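Local structure of farnesyl pyrophosphate synthase (Pseudomonas aeruginosa, 3ZOU) at residues V47-A52 with A72-H77; A184-S189 with R210-I215; G216-V221 with R289-R294; Q222-D227 with T249-L254. The protein catalyses the condensation of geranyl diphosphate with isopentenyl diphosphate to give farnesyl diphosphate, a step of isoprenoid chain elongation. All coordinates share one frame; numbering follows the deposited sequence.

Contacts 2, 3 and 4 follow one another along helix 202-227, which pairs in turn with helices 171-196, 282-293 and 250-254; contact 1 joins helices 47-58 and 67-85 and touches contact 2 through Ser189. Their centres move outward, from about 4 Å from the chain's centre in contact 1 to about 21 Å in contact 4. All four bury most of their touching residues, but their chemistry changes. Contact 1 has a stacked Arg-His pair and a bridging water, and contact 2 apolar side chains with a water-bridged pair of glutamates. Contact 3 closes with Arg294, whose salt bridge to Asp223 leads into contact 4, where magnesium is bound. Contacts 1 and 3 both border the 6H6 pocket.

Contact 1. Residues V47-A52 with A72-H77; sequences VRPLLA and AVELIH. With 6H6 (3-(2-oxo-1,3-benzoxazol-3(2H)-yl)propanoic acid), chain G.
The oxygen of water 1 is gripped by three hydrogen bonds: it accepts from Arg48 N and from Arg48 NH1 (2.9 Å) and donates to Glu74 OE1 (2.7 Å). It thus couples the first turn of helix 47-58 to helix 67-85, which share no direct hydrogen bond here. The other carboxylate oxygen, Glu74 OE2, forms a salt bridge with Arg46. Arg48 leaves its helix with CG anti to the carbonyl carbon and runs extended to NE, laying its guanidinium flat over one face of the His77 imidazole. The planes are 7° apart, and Arg48 NH1 comes within 3.3 Å of His77 CE1. In this mainly helical isoprenoid synthase fold the two helices are antiparallel neighbours, 157° between their directions and 8.5 Å between axes. The side chain of His77, with CG anti to its backbone N, comes at its nearest about 5 Å from the bound geranyl diphosphate. Val73 CG2, in the crowded position between N and carbonyl carbon, presses on Arg48 CB at 3.8 Å. Glu74 bends at chi2 (65°), which brings Glu74 OE1 to 3.1 Å from Pro49 CD. Val47 CG2 and Leu50 CD1 turn instead to 6H6, touching its benzoxazole carbons C6 and C4.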
# COMPACT_ATOMS: atom_id res chain seq x y z
N VAL A 47 -0.55 14.01 14.93
CA VAL A 47 0.64 13.70 15.69
C VAL A 47 1.78 13.12 14.84
O VAL A 47 2.95 13.42 15.03
CB VAL A 47 0.33 12.72 16.83
CG1 VAL A 47 1.60 12.34 17.58
CG2 VAL A 47 -0.72 13.29 17.74
N ARG A 48 1.46 12.24 13.88
CA ARG A 48 2.48 11.65 13.07
C ARG A 48 3.14 12.61 12.08
O ARG A 48 4.38 12.71 12.09
CB ARG A 48 1.89 10.38 12.41
CG ARG A 48 1.66 9.26 13.43
CD ARG A 48 0.69 8.24 12.92
NE ARG A 48 0.33 7.32 14.01
CZ ARG A 48 -0.55 7.62 14.94
NH1 ARG A 48 -1.22 8.78 14.94
NH2 ARG A 48 -0.79 6.78 15.92
N PRO A 49 2.37 13.54 11.51
CA PRO A 49 2.98 14.69 10.83
C PRO A 49 3.87 15.56 11.75
O PRO A 49 4.96 15.91 11.33
CB PRO A 49 1.81 15.43 10.30
CG PRO A 49 0.85 14.30 9.89
CD PRO A 49 0.99 13.32 11.01
N LEU A 50 3.35 15.83 12.93
CA LEU A 50 4.09 16.67 13.95
C LEU A 50 5.47 16.04 14.13
O LEU A 50 6.52 16.67 14.14
CB LEU A 50 3.30 16.69 15.23
CG LEU A 50 3.75 17.70 16.35
CD1 LEU A 50 2.65 17.82 17.37
CD2 LEU A 50 5.01 17.21 16.97
N LEU A 51 5.48 14.71 14.33
CA LEU A 51 6.69 13.99 14.56
C LEU A 51 7.65 14.12 13.39
O LEU A 51 8.86 14.21 13.58
CB LEU A 51 6.39 12.51 14.89
CG LEU A 51 5.85 12.26 16.31
CD1 LEU A 51 5.23 10.89 16.46
CD2 LEU A 51 6.92 12.51 17.36
N ALA A 52 7.14 13.93 12.16
CA ALA A 52 8.00 14.05 10.95
C ALA A 52 8.60 15.46 10.87
O ALA A 52 9.78 15.58 10.66
CB ALA A 52 7.20 13.71 9.70
N ALA A 72 2.52 11.14 3.96
CA ALA A 72 2.55 9.65 3.84
C ALA A 72 2.19 9.01 5.14
O ALA A 72 1.38 8.07 5.18
CB ALA A 72 3.87 9.17 3.33
N VAL A 73 2.78 9.46 6.26
CA VAL A 73 2.45 8.78 7.51
C VAL A 73 1.02 9.02 7.92
O VAL A 73 0.39 8.14 8.49
CB VAL A 73 3.45 9.08 8.66
CG1 VAL A 73 4.82 8.58 8.23
CG2 VAL A 73 3.50 10.59 9.00
N GLU A 74 0.45 10.19 7.60
CA GLU A 74 -0.92 10.45 7.93
C GLU A 74 -1.86 9.60 7.08
O GLU A 74 -2.87 9.15 7.54
CB GLU A 74 -1.27 11.95 7.85
CG GLU A 74 -2.62 12.23 8.50
CD GLU A 74 -2.74 11.98 10.02
OE1 GLU A 74 -1.68 11.87 10.68
OE2 GLU A 74 -3.88 11.95 10.48
N LEU A 75 -1.47 9.41 5.82
CA LEU A 75 -2.28 8.58 4.93
C LEU A 75 -2.33 7.16 5.43
O LEU A 75 -3.39 6.52 5.37
CB LEU A 75 -1.75 8.65 3.52
CG LEU A 75 -2.07 10.01 2.83
CD1 LEU A 75 -1.18 10.15 1.62
CD2 LEU A 75 -3.53 10.18 2.47
N ILE A 76 -1.17 6.62 5.85
CA ILE A 76 -1.17 5.27 6.37
C ILE A 76 -2.10 5.22 7.63
O ILE A 76 -2.87 4.27 7.85
CB ILE A 76 0.25 4.75 6.69
CG1 ILE A 76 1.09 4.60 5.40
CG2 ILE A 76 0.21 3.43 7.49
CD1 ILE A 76 0.55 3.60 4.41
N HIS A 77 -1.87 6.13 8.55
CA HIS A 77 -2.65 6.21 9.74
C HIS A 77 -4.18 6.25 9.45
O HIS A 77 -4.94 5.44 9.96
CB HIS A 77 -2.24 7.44 10.57
CG HIS A 77 -2.97 7.57 11.85
ND1 HIS A 77 -3.07 6.59 12.80
CD2 HIS A 77 -3.73 8.60 12.30
CE1 HIS A 77 -3.81 7.02 13.80
NE2 HIS A 77 -4.23 8.23 13.50
O 6H6 G . -6.39 20.33 21.94
N1 6H6 G . -2.37 19.22 21.96
O1 6H6 G . -1.50 21.07 23.01
C2 6H6 G . -1.39 20.02 22.35
O2 6H6 G . -0.21 19.52 21.90
C3 6H6 G . -0.49 18.37 21.25
C4 6H6 G . 0.37 17.48 20.63
C5 6H6 G . -0.23 16.38 20.02
C6 6H6 G . -1.61 16.20 20.05
C7 6H6 G . -2.47 17.09 20.66
C8 6H6 G . -1.88 18.18 21.28
C9 6H6 G . -3.78 19.47 22.21
C10 6H6 G . -4.18 20.47 21.09
C11 6H6 G . -5.69 20.64 20.95
OXT 6H6 G . -6.10 21.11 19.87
O HOH W 1 -1.25 11.14 13.21

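Contact 2. Residues A184-S189 with R210-I215; sequences ALIEAS and RYAEAI
Helices 171-196 and 202-227 are consecutive in the mainly helical isoprenoid synthase fold, and the segments run antiparallel at 143°. Ala212, the isoleucines Ile186 and Ile215 and the Glu187 methylenes make the apolar contact. Ala212 points its CB at the facing helix and meets Glu187 CG at 3.7 Å. The CA atoms of Glu187 and Ala212 approach to 5.1 Å. Ile186, its CG2 anti to the backbone N, directs that methyl to within 4.3 Å of Ile215 CD1 and also against Ala212 O.

Water mediates the polar contact. Glu187 bends at chi2 (147°), which carries its carboxylate along the seam, where each oxygen accepts from a different water. Water 2 donates to Glu187 OE2 and also to Ala212 O (2.7 Å), and water 3 donates to Glu187 OE1 and Glu213 OE2. The two acids otherwise meet through Glu187 OE2 and Glu213 CG, 3.6 Å apart, with carboxylate planes almost perpendicular. Glu187 OE1 and Glu213 OE2 are 4.6 Å apart, a like-charge approach that water 3 probably eases.

Within helix 171-196, Ser189 OG donates to Leu185 O, which also accepts the Ser189 amide.

Around this antiparallel pair, Ile186 and Ile215 both reach Leu51 of helix 47-58, Leu185 and Ser189 face helix 67-85, and Tyr211 and Ile215 extend the packing to helices 256-273 and 282-293.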
# COMPACT_ATOMS: atom_id res chain seq x y z
N ALA A 184 5.39 1.09 15.44
CA ALA A 184 6.11 1.04 14.20
C ALA A 184 5.91 2.34 13.40
O ALA A 184 6.87 2.84 12.81
CB ALA A 184 5.68 -0.17 13.36
N LEU A 185 4.70 2.79 13.32
CA LEU A 185 4.37 3.94 12.48
C LEU A 185 4.87 5.22 13.17
O LEU A 185 5.25 6.17 12.46
CB LEU A 185 2.90 3.93 12.12
CG LEU A 185 2.47 5.05 11.18
CD1 LEU A 185 3.14 4.99 9.85
CD2 LEU A 185 0.93 4.97 10.98
N ILE A 186 4.79 5.27 14.51
CA ILE A 186 5.38 6.42 15.24
C ILE A 186 6.86 6.50 14.95
O ILE A 186 7.41 7.59 14.62
CB ILE A 186 5.02 6.33 16.73
CG1 ILE A 186 3.55 6.67 16.89
CG2 ILE A 186 5.94 7.21 17.57
CD1 ILE A 186 3.00 6.23 18.20
N GLU A 187 7.55 5.39 15.03
CA GLU A 187 8.96 5.28 14.77
C GLU A 187 9.27 5.71 13.34
O GLU A 187 10.19 6.44 13.03
CB GLU A 187 9.58 3.92 15.15
CG GLU A 187 9.50 3.67 16.64
CD GLU A 187 9.30 2.24 17.10
OE1 GLU A 187 9.87 1.38 16.42
OE2 GLU A 187 8.60 2.06 18.16
N ALA A 188 8.45 5.27 12.40
CA ALA A 188 8.64 5.63 11.00
C ALA A 188 8.43 7.10 10.73
O ALA A 188 9.06 7.66 9.87
CB ALA A 188 7.63 4.80 10.11
N SER A 189 7.52 7.70 11.48
CA SER A 189 7.24 9.13 11.30
C SER A 189 8.50 9.93 11.66
O SER A 189 8.92 10.80 10.94
CB SER A 189 6.08 9.57 12.20
OG SER A 189 4.88 8.88 11.78
N ARG A 210 15.13 5.62 19.66
CA ARG A 210 14.91 5.44 21.08
C ARG A 210 13.81 6.39 21.59
O ARG A 210 12.97 6.00 22.42
CB ARG A 210 16.22 5.61 21.85
CG ARG A 210 17.16 4.46 21.64
CD ARG A 210 18.24 4.51 22.75
NE ARG A 210 19.09 5.64 22.66
CZ ARG A 210 20.08 5.80 21.77
NH1 ARG A 210 20.37 4.88 20.85
NH2 ARG A 210 20.79 6.90 21.78
N TYR A 211 13.91 7.64 21.16
CA TYR A 211 12.89 8.63 21.49
C TYR A 211 11.53 8.11 21.13
O TYR A 211 10.57 8.21 21.89
CB TYR A 211 13.27 9.99 20.83
CG TYR A 211 12.13 11.00 20.87
CD1 TYR A 211 11.15 11.01 19.91
CD2 TYR A 211 11.98 11.85 21.93
CE1 TYR A 211 10.09 11.87 19.93
CE2 TYR A 211 10.90 12.73 22.00
CZ TYR A 211 9.95 12.76 20.99
OH TYR A 211 8.87 13.59 21.06
N ALA A 212 11.41 7.70 19.87
CA ALA A 212 10.11 7.31 19.31
C ALA A 212 9.53 6.09 20.00
O ALA A 212 8.36 6.02 20.25
CB ALA A 212 10.33 7.06 17.81
N GLU A 213 10.38 5.12 20.32
CA GLU A 213 9.96 3.97 21.09
C GLU A 213 9.36 4.34 22.42
O GLU A 213 8.30 3.87 22.81
CB GLU A 213 11.14 3.01 21.30
CG GLU A 213 11.68 2.35 20.05
CD GLU A 213 13.03 1.63 20.19
OE1 GLU A 213 13.83 1.94 21.10
OE2 GLU A 213 13.33 0.79 19.32
N ALA A 214 10.06 5.24 23.08
CA ALA A 214 9.61 5.69 24.39
C ALA A 214 8.32 6.47 24.37
O ALA A 214 7.40 6.21 25.17
CB ALA A 214 10.76 6.44 25.08
N ILE A 215 8.17 7.45 23.48
CA ILE A 215 6.94 8.17 23.45
C ILE A 215 5.76 7.35 22.99
O ILE A 215 4.64 7.59 23.42
CB ILE A 215 6.97 9.49 22.68
CG1 ILE A 215 7.35 9.29 21.20
CG2 ILE A 215 7.97 10.43 23.28
CD1 ILE A 215 6.83 10.36 20.31
O HOH W 2 6.89 3.92 19.39
O HOH W 3 11.16 -0.46 18.13

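Contact 3. Residues G216-V221 with R289-R294; sequences GLAFQV and RYIVER. With 6H6 (3-(2-oxo-1,3-benzoxazol-3(2H)-yl)propanoic acid), chain G.
Helical segments 216-221 and 289-293 run nearly parallel, 16° apart with 9.0 Å between axes, and Phe219 and Ile291 are the residues of closest backbone approach. The contact seats the C-terminal helix of the mainly helical isoprenoid synthase fold against helix 202-227. Ile291 sends CG2, anti to its backbone N, onto the backbone of the facing helix, 3.6 Å from Phe219 N and at the edge of the Phe219 ring. Ala218 CB packs against two branches, 4.1 Å from both Ile291 CG2 and Val292 CG1.

Where the helix ends, Arg294 takes the crowded chi1 of 66° and folds its extended chain back, so that NE donates to Ile291 O (2.8 Å) on a lone pair in the carbonyl plane. This sets the guanidinium across Phe219, the two planes 14° apart. Phe219 CE1 sits over one guanidinium face, offset toward its rim, and is 3.3 Å from Arg294 CZ. The strongest polar partner of the group is Asp223, with which Arg294 NH2 forms a salt bridge. Tyr290 turns to the bound fragment 6H6: the benzoxazolone lies over one face of its ring, with 6H6 C2 3.5 Å from Tyr290 CE1 and Tyr290 OH 3.2 Å from 6H6 N1.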
# COMPACT_ATOMS: atom_id res chain seq x y z
N GLY A 216 6.04 6.41 22.06
CA GLY A 216 4.93 5.53 21.61
C GLY A 216 4.31 4.75 22.74
O GLY A 216 3.11 4.70 22.90
N LEU A 217 5.14 4.23 23.63
CA LEU A 217 4.65 3.54 24.77
C LEU A 217 4.06 4.49 25.80
O LEU A 217 3.02 4.23 26.41
CB LEU A 217 5.73 2.67 25.42
CG LEU A 217 6.11 1.36 24.78
CD1 LEU A 217 6.97 0.65 25.87
CD2 LEU A 217 4.89 0.51 24.46
N ALA A 218 4.73 5.62 26.00
CA ALA A 218 4.18 6.62 26.96
C ALA A 218 2.75 7.02 26.67
O ALA A 218 1.91 7.13 27.59
CB ALA A 218 5.09 7.83 27.00
N PHE A 219 2.42 7.21 25.39
CA PHE A 219 1.11 7.52 25.00
C PHE A 219 0.11 6.46 25.44
O PHE A 219 -0.96 6.80 25.94
CB PHE A 219 0.96 7.63 23.51
CG PHE A 219 -0.39 8.12 23.14
CD1 PHE A 219 -0.74 9.46 23.40
CD2 PHE A 219 -1.37 7.27 22.61
CE1 PHE A 219 -2.02 9.94 23.12
CE2 PHE A 219 -2.65 7.76 22.30
CZ PHE A 219 -2.97 9.09 22.58
N GLN A 220 0.49 5.21 25.27
CA GLN A 220 -0.42 4.13 25.59
C GLN A 220 -0.61 3.98 27.11
O GLN A 220 -1.73 3.73 27.58
CB GLN A 220 0.07 2.81 24.99
CG GLN A 220 0.06 2.85 23.47
CD GLN A 220 -1.32 3.06 22.89
OE1 GLN A 220 -2.35 2.66 23.45
NE2 GLN A 220 -1.38 3.79 21.77
N VAL A 221 0.49 4.14 27.83
CA VAL A 221 0.42 4.09 29.32
C VAL A 221 -0.47 5.21 29.83
O VAL A 221 -1.42 4.99 30.66
CB VAL A 221 1.81 4.14 29.94
CG1 VAL A 221 1.70 4.16 31.49
CG2 VAL A 221 2.71 3.01 29.47
N ARG A 289 6.93 15.61 27.09
CA ARG A 289 6.29 16.05 28.33
C ARG A 289 4.81 16.15 28.21
O ARG A 289 4.04 15.75 29.14
CB ARG A 289 6.93 17.38 28.74
CG ARG A 289 8.42 17.24 28.99
CD ARG A 289 9.00 18.43 29.74
NE ARG A 289 10.44 18.34 29.79
CZ ARG A 289 11.25 19.02 28.98
NH1 ARG A 289 10.77 19.81 28.04
NH2 ARG A 289 12.56 18.88 29.11
N TYR A 290 4.30 16.71 27.13
CA TYR A 290 2.87 16.85 26.93
C TYR A 290 2.12 15.51 27.08
O TYR A 290 1.06 15.45 27.68
CB TYR A 290 2.58 17.42 25.54
CG TYR A 290 1.14 17.34 25.17
CD1 TYR A 290 0.22 18.29 25.63
CD2 TYR A 290 0.68 16.31 24.33
CE1 TYR A 290 -1.13 18.19 25.32
CE2 TYR A 290 -0.66 16.20 24.06
CZ TYR A 290 -1.55 17.15 24.57
OH TYR A 290 -2.91 17.04 24.23
N ILE A 291 2.73 14.47 26.50
CA ILE A 291 2.07 13.17 26.46
C ILE A 291 1.74 12.65 27.87
O ILE A 291 0.64 12.16 28.11
CB ILE A 291 2.93 12.14 25.71
CG1 ILE A 291 2.92 12.42 24.20
CG2 ILE A 291 2.45 10.73 25.94
CD1 ILE A 291 4.05 11.77 23.48
N VAL A 292 2.64 12.86 28.80
CA VAL A 292 2.40 12.36 30.14
C VAL A 292 1.76 13.39 31.07
O VAL A 292 1.29 13.04 32.15
CB VAL A 292 3.68 11.77 30.77
CG1 VAL A 292 4.19 10.66 29.88
CG2 VAL A 292 4.79 12.81 31.02
N GLU A 293 1.77 14.67 30.68
CA GLU A 293 1.11 15.68 31.48
C GLU A 293 -0.33 15.88 31.20
O GLU A 293 -1.05 16.59 31.98
CB GLU A 293 1.85 17.03 31.36
CG GLU A 293 3.25 17.05 31.95
CD GLU A 293 3.97 18.37 31.74
OE1 GLU A 293 3.29 19.42 31.40
OE2 GLU A 293 5.22 18.39 31.82
N ARG A 294 -0.83 15.32 30.10
CA ARG A 294 -2.24 15.51 29.80
C ARG A 294 -3.17 14.88 30.87
O ARG A 294 -2.89 13.85 31.48
CB ARG A 294 -2.58 15.17 28.34
CG ARG A 294 -2.43 13.75 27.98
CD ARG A 294 -2.11 13.50 26.49
NE ARG A 294 -1.63 12.12 26.47
CZ ARG A 294 -2.39 11.08 26.23
NH1 ARG A 294 -3.69 11.26 25.97
NH2 ARG A 294 -1.89 9.84 26.34
O 6H6 G . -6.39 20.33 21.94
N1 6H6 G . -2.37 19.22 21.96
O1 6H6 G . -1.50 21.07 23.01
C2 6H6 G . -1.39 20.02 22.35
O2 6H6 G . -0.21 19.52 21.90
C3 6H6 G . -0.49 18.37 21.25
C4 6H6 G . 0.37 17.48 20.63
C5 6H6 G . -0.23 16.38 20.02
C6 6H6 G . -1.61 16.20 20.05
C7 6H6 G . -2.47 17.09 20.66
C8 6H6 G . -1.88 18.18 21.28
C9 6H6 G . -3.78 19.47 22.21
C10 6H6 G . -4.18 20.47 21.09
C11 6H6 G . -5.69 20.64 20.95
OXT 6H6 G . -6.10 21.11 19.87

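Contact 4. Residues Q222-D227 with T249-L254; sequences QDDILD and TYPALL. With MG (magnesium ion), chain F.
Asp223, Asp224 and Asp227 are the aspartates of the second DDxxD motif of polyprenyl synthases, at the C-terminal end of helix 202-227, where the short helix 250-254 crosses it at 93°. Asp224 carries the contact, with its two carboxylate oxygens doing different work. Asp224 OD1 binds the magnesium ion at 2.1 Å, and five waters complete six-fold coordination. Tyr250 N donates to Asp224 OD2 at 2.9 Å, meeting its anti lone pair in a nearly straight bond (168°). Asp224 OD2 takes a further bond from water 4 (2.6 Å), itself a more distant ligand of the metal. Asp224 CG stands anti to the carbonyl carbon (chi1 -76°), so the carboxylate reaches the start of the facing helix.

Thr249 is the N-cap of that helix: its OG1, in the crowded position, takes the Ala252 amide. Beside this, Pro251 CD rests on Asp224 CB at 3.5 Å, and Pro251 CG meets Ile225 CG1 at 4.2 Å.

With the metal on one oxygen and an amide of the first helical turn on the other, Asp224 is very probably ionised. One carboxylate oxygen and five waters fill the six positions, so geranyl diphosphate is not a ligand of this ion, its nearest approach to the Asp224 side chain being about 9 Å.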
# COMPACT_ATOMS: atom_id res chain seq x y z
N GLN A 222 -0.20 6.45 29.38
CA GLN A 222 -1.03 7.58 29.87
C GLN A 222 -2.49 7.44 29.43
O GLN A 222 -3.42 7.81 30.17
CB GLN A 222 -0.42 8.93 29.44
CG GLN A 222 -1.12 10.16 29.94
CD GLN A 222 -0.99 10.31 31.46
OE1 GLN A 222 -0.23 9.58 32.11
NE2 GLN A 222 -1.75 11.21 32.02
N ASP A 223 -2.76 6.93 28.24
CA ASP A 223 -4.16 6.75 27.82
C ASP A 223 -4.93 5.80 28.77
O ASP A 223 -6.09 6.09 29.12
CB ASP A 223 -4.26 6.13 26.44
CG ASP A 223 -4.18 7.14 25.33
OD1 ASP A 223 -3.97 8.35 25.60
OD2 ASP A 223 -4.27 6.72 24.12
N ASP A 224 -4.27 4.73 29.17
CA ASP A 224 -4.82 3.73 30.08
C ASP A 224 -5.07 4.41 31.42
O ASP A 224 -6.12 4.18 32.06
CB ASP A 224 -3.92 2.52 30.30
CG ASP A 224 -3.93 1.53 29.12
OD1 ASP A 224 -4.64 1.80 28.16
OD2 ASP A 224 -3.21 0.52 29.25
N ILE A 225 -4.13 5.25 31.87
CA ILE A 225 -4.28 5.90 33.15
C ILE A 225 -5.48 6.81 33.11
O ILE A 225 -6.30 6.79 34.04
CB ILE A 225 -3.02 6.66 33.54
CG1 ILE A 225 -1.90 5.71 33.90
CG2 ILE A 225 -3.33 7.68 34.67
CD1 ILE A 225 -0.53 6.31 33.86
N LEU A 226 -5.62 7.60 32.05
CA LEU A 226 -6.71 8.54 31.93
C LEU A 226 -8.08 7.85 31.83
O LEU A 226 -9.09 8.37 32.31
CB LEU A 226 -6.48 9.47 30.74
CG LEU A 226 -5.34 10.46 30.92
CD1 LEU A 226 -5.08 11.22 29.63
CD2 LEU A 226 -5.60 11.41 32.10
N ASP A 227 -8.12 6.69 31.17
CA ASP A 227 -9.35 5.83 31.11
C ASP A 227 -9.85 5.38 32.50
O ASP A 227 -11.06 5.36 32.74
CB ASP A 227 -9.08 4.59 30.28
CG ASP A 227 -9.14 4.85 28.80
OD1 ASP A 227 -9.47 5.99 28.38
OD2 ASP A 227 -8.83 3.91 28.04
N THR A 249 -4.75 -3.68 31.16
CA THR A 249 -4.26 -2.30 30.94
C THR A 249 -3.04 -2.08 31.77
O THR A 249 -2.71 -2.87 32.65
CB THR A 249 -5.32 -1.31 31.37
OG1 THR A 249 -5.54 -1.46 32.79
CG2 THR A 249 -6.65 -1.53 30.62
N TYR A 250 -2.32 -0.99 31.53
CA TYR A 250 -1.17 -0.74 32.36
C TYR A 250 -1.51 -0.59 33.88
O TYR A 250 -0.78 -1.14 34.67
CB TYR A 250 -0.32 0.45 31.82
CG TYR A 250 0.49 0.06 30.62
CD1 TYR A 250 1.66 -0.66 30.74
CD2 TYR A 250 0.08 0.42 29.35
CE1 TYR A 250 2.38 -1.05 29.65
CE2 TYR A 250 0.82 0.05 28.25
CZ TYR A 250 1.97 -0.69 28.42
OH TYR A 250 2.75 -1.04 27.36
N PRO A 251 -2.57 0.16 34.22
CA PRO A 251 -2.97 0.18 35.65
C PRO A 251 -3.30 -1.19 36.23
O PRO A 251 -2.88 -1.50 37.38
CB PRO A 251 -4.20 1.08 35.65
CG PRO A 251 -3.93 2.04 34.53
CD PRO A 251 -3.32 1.14 33.45
N ALA A 252 -3.95 -2.04 35.44
CA ALA A 252 -4.29 -3.41 35.96
C ALA A 252 -3.04 -4.20 36.17
O ALA A 252 -2.92 -4.99 37.14
CB ALA A 252 -5.23 -4.13 35.02
N LEU A 253 -2.05 -4.01 35.31
CA LEU A 253 -0.87 -4.85 35.35
C LEU A 253 0.14 -4.45 36.37
O LEU A 253 0.73 -5.28 37.07
CB LEU A 253 -0.18 -4.85 33.97
CG LEU A 253 -0.81 -5.74 32.92
CD1 LEU A 253 -0.18 -5.41 31.58
CD2 LEU A 253 -0.61 -7.20 33.24
N LEU A 254 0.30 -3.13 36.51
CA LEU A 254 1.33 -2.58 37.33
C LEU A 254 0.79 -2.03 38.67
O LEU A 254 1.58 -1.86 39.59
CB LEU A 254 1.97 -1.41 36.55
CG LEU A 254 2.72 -1.83 35.29
CD1 LEU A 254 3.29 -0.57 34.65
CD2 LEU A 254 3.87 -2.78 35.57
MG MG F . -4.74 0.83 26.26
O HOH W 4 -3.00 -0.74 26.99
O HOH W 5 -5.94 2.55 25.51
O HOH W 6 -3.12 1.93 25.88
O HOH W 7 -6.51 -0.09 27.06
O HOH W 8 -4.93 0.17 24.46